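Local coordinates for ribokinase (Giardia lamblia, PDB 6WHJ), which probably phosphorylates D-ribose at O-5, using ATP and magnesium, to give D-ribose 5-phosphate, at residues B[147-152]-B[179-184]. Sequence-based numbering, arbitrary orientation.
Sequences ISPDNT and RADYDF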
loop_
_atom_site.group_PDB
_atom_site.type_symbol
_atom_site.label_atom_id
_atom_site.label_comp_id
_atom_site.label_asym_id
_atom_site.label_seq_id
_atom_site.Cartn_x
_atom_site.Cartn_y
_atom_site.Cartn_z
ATOM N N ILE B 147 11.954 0.972 -14.639
ATOM C CA ILE B 147 11.136 1.009 -15.850
ATOM C C ILE B 147 11.153 -0.398 -16.446
ATOM O O ILE B 147 11.688 -1.331 -15.840
ATOM C CB ILE B 147 11.612 2.069 -16.867
ATOM C CG1 ILE B 147 13.015 1.746 -17.400
ATOM C CG2 ILE B 147 11.570 3.477 -16.244
ATOM C CD1 ILE B 147 13.441 2.608 -18.590
ATOM N N SER B 148 10.584 -0.567 -17.632
ATOM C CA SER B 148 10.427 -1.907 -18.182
ATOM C C SER B 148 11.759 -2.458 -18.696
ATOM O O SER B 148 12.596 -1.709 -19.207
ATOM C CB SER B 148 9.416 -1.903 -19.319
ATOM O OG SER B 148 10.075 -1.857 -20.577
ATOM N N PRO B 149 11.974 -3.778 -18.567
ATOM C CA PRO B 149 13.230 -4.369 -19.069
ATOM C C PRO B 149 13.472 -4.125 -20.549
ATOM O O PRO B 149 14.586 -3.742 -20.936
ATOM C CB PRO B 149 13.051 -5.865 -18.763
ATOM C CG PRO B 149 12.099 -5.904 -17.624
ATOM C CD PRO B 149 11.144 -4.769 -17.857
ATOM N N ASP B 150 12.447 -4.311 -21.387
ATOM C CA ASP B 150 12.628 -4.150 -22.825
ATOM C C ASP B 150 12.901 -2.700 -23.201
ATOM O O ASP B 150 13.695 -2.431 -24.113
ATOM C CB ASP B 150 11.384 -4.635 -23.568
ATOM C CG ASP B 150 11.223 -6.143 -23.527
ATOM O OD1 ASP B 150 12.187 -6.847 -23.159
ATOM O OD2 ASP B 150 10.127 -6.623 -23.899
ATOM N N ASN B 151 12.272 -1.756 -22.500
ATOM C CA ASN B 151 12.487 -0.346 -22.790
ATOM C C ASN B 151 13.831 0.141 -22.274
ATOM O O ASN B 151 14.419 1.056 -22.860
ATOM C CB ASN B 151 11.350 0.479 -22.200
ATOM C CG ASN B 151 10.035 0.218 -22.899
ATOM O OD1 ASN B 151 10.017 -0.173 -24.066
ATOM N ND2 ASN B 151 8.930 0.423 -22.194
ATOM N N THR B 152 14.324 -0.441 -21.181
ATOM C CA THR B 152 15.690 -0.158 -20.753
ATOM C C THR B 152 16.682 -0.517 -21.851
ATOM O O THR B 152 17.614 0.246 -22.131
ATOM C CB THR B 152 16.004 -0.927 -19.476
ATOM O OG1 THR B 152 15.097 -0.521 -18.444
ATOM C CG2 THR B 152 17.417 -0.633 -19.018
ATOM N N ARG B 179 16.127 -6.904 -10.066
ATOM C CA ARG B 179 15.061 -7.467 -10.884
ATOM C C ARG B 179 15.633 -8.677 -11.598
ATOM O O ARG B 179 16.614 -8.543 -12.335
ATOM C CB ARG B 179 14.591 -6.463 -11.939
ATOM C CG ARG B 179 13.988 -5.193 -11.449
ATOM C CD ARG B 179 12.520 -5.386 -11.259
ATOM N NE ARG B 179 11.838 -5.713 -12.507
ATOM C CZ ARG B 179 11.267 -4.818 -13.302
ATOM N NH1 ARG B 179 11.317 -3.532 -12.984
ATOM N NH2 ARG B 179 10.646 -5.216 -14.410
ATOM N N ALA B 180 15.013 -9.838 -11.425
ATOM C CA ALA B 180 15.507 -11.005 -12.148
ATOM C C ALA B 180 15.226 -10.919 -13.648
ATOM O O ALA B 180 15.857 -11.640 -14.430
ATOM C CB ALA B 180 14.898 -12.282 -11.573
ATOM N N ASP B 181 14.304 -10.054 -14.076
ATOM C CA ASP B 181 13.947 -9.976 -15.486
ATOM C C ASP B 181 14.775 -8.955 -16.259
ATOM O O ASP B 181 14.528 -8.769 -17.454
ATOM C CB ASP B 181 12.453 -9.642 -15.639
ATOM C CG ASP B 181 12.039 -8.415 -14.842
ATOM O OD1 ASP B 181 12.901 -7.816 -14.172
ATOM O OD2 ASP B 181 10.847 -8.035 -14.897
ATOM N N TYR B 182 15.768 -8.326 -15.631
ATOM C CA TYR B 182 16.624 -7.360 -16.309
ATOM C C TYR B 182 17.823 -8.046 -16.947
ATOM O O TYR B 182 18.524 -8.829 -16.296
ATOM C CB TYR B 182 17.102 -6.298 -15.324
ATOM C CG TYR B 182 16.353 -4.995 -15.410
ATOM C CD1 TYR B 182 17.035 -3.785 -15.425
ATOM C CD2 TYR B 182 14.966 -4.969 -15.409
ATOM C CE1 TYR B 182 16.360 -2.583 -15.483
ATOM C CE2 TYR B 182 14.279 -3.777 -15.471
ATOM C CZ TYR B 182 14.980 -2.583 -15.499
ATOM O OH TYR B 182 14.293 -1.390 -15.547
ATOM N N ASP B 183 18.073 -7.718 -18.215
ATOM C CA ASP B 183 19.260 -8.180 -18.929
ATOM C C ASP B 183 20.427 -7.299 -18.499
ATOM O O ASP B 183 20.803 -6.333 -19.169
ATOM C CB ASP B 183 19.022 -8.128 -20.431
ATOM C CG ASP B 183 20.070 -8.886 -21.227
ATOM O OD1 ASP B 183 21.183 -9.103 -20.705
ATOM O OD2 ASP B 183 19.763 -9.285 -22.373
ATOM N N PHE B 184 20.987 -7.627 -17.328
ATOM C CA PHE B 184 22.084 -6.830 -16.783
ATOM C C PHE B 184 23.332 -6.942 -17.645
ATOM O O PHE B 184 24.074 -5.965 -17.806
ATOM C CB PHE B 184 22.387 -7.263 -15.350
ATOM C CG PHE B 184 21.335 -6.858 -14.374
ATOM C CD1 PHE B 184 21.198 -5.533 -13.996
ATOM C CD2 PHE B 184 20.458 -7.793 -13.858
ATOM C CE1 PHE B 184 20.213 -5.146 -13.098
ATOM C CE2 PHE B 184 19.466 -7.414 -12.963
ATOM C CZ PHE B 184 19.345 -6.084 -12.581
#
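Pro149 and Tyr182 bring the two backbones closest, CA to CA 5.3 Å, where the first turn of helix 149-165 meets a loop folded into a type I turn from Arg179 to Tyr182. Ser148 is the helix N-cap: its OG accepts from Asn151 N, while its carbonyl O takes both the N and OG1 of Thr152. Tyr182 reaches across with its hydroxyl, and OH donates to Ile147 O at 2.6 Å; Ile147 O lies at the ring edge, in its plane, and the hydroxyl stands above the carbonyl plane, 54° out of it. Thr152 OG1 sits 3.1 Å from Tyr182 OH. Pro149 crosses the tyrosine at about a right angle, Pro149 CG 3.7 Å from Tyr182 CE2. The Arg179 guanidinium lies with one face against Tyr182, CE2 over its centre. Asp181 holds that group side-on: Asp181 OD2 forms a salt bridge to Arg179 NH2 at 2.9 Å, nearly in the guanidinium plane, and OD1 accepts a hydrogen bond from Arg179 NE. Pro149 CG packs against both Arg179 NH2 and Asp181 OD2. The contact sets the N-terminus of helix 149-165, after strand 140-143, against the loop from neighbouring parallel strand 170-173 to helix 184-188, in the alpha/beta fold of PfkB kinases, beside Glu146, a predicted substrate-binding residue.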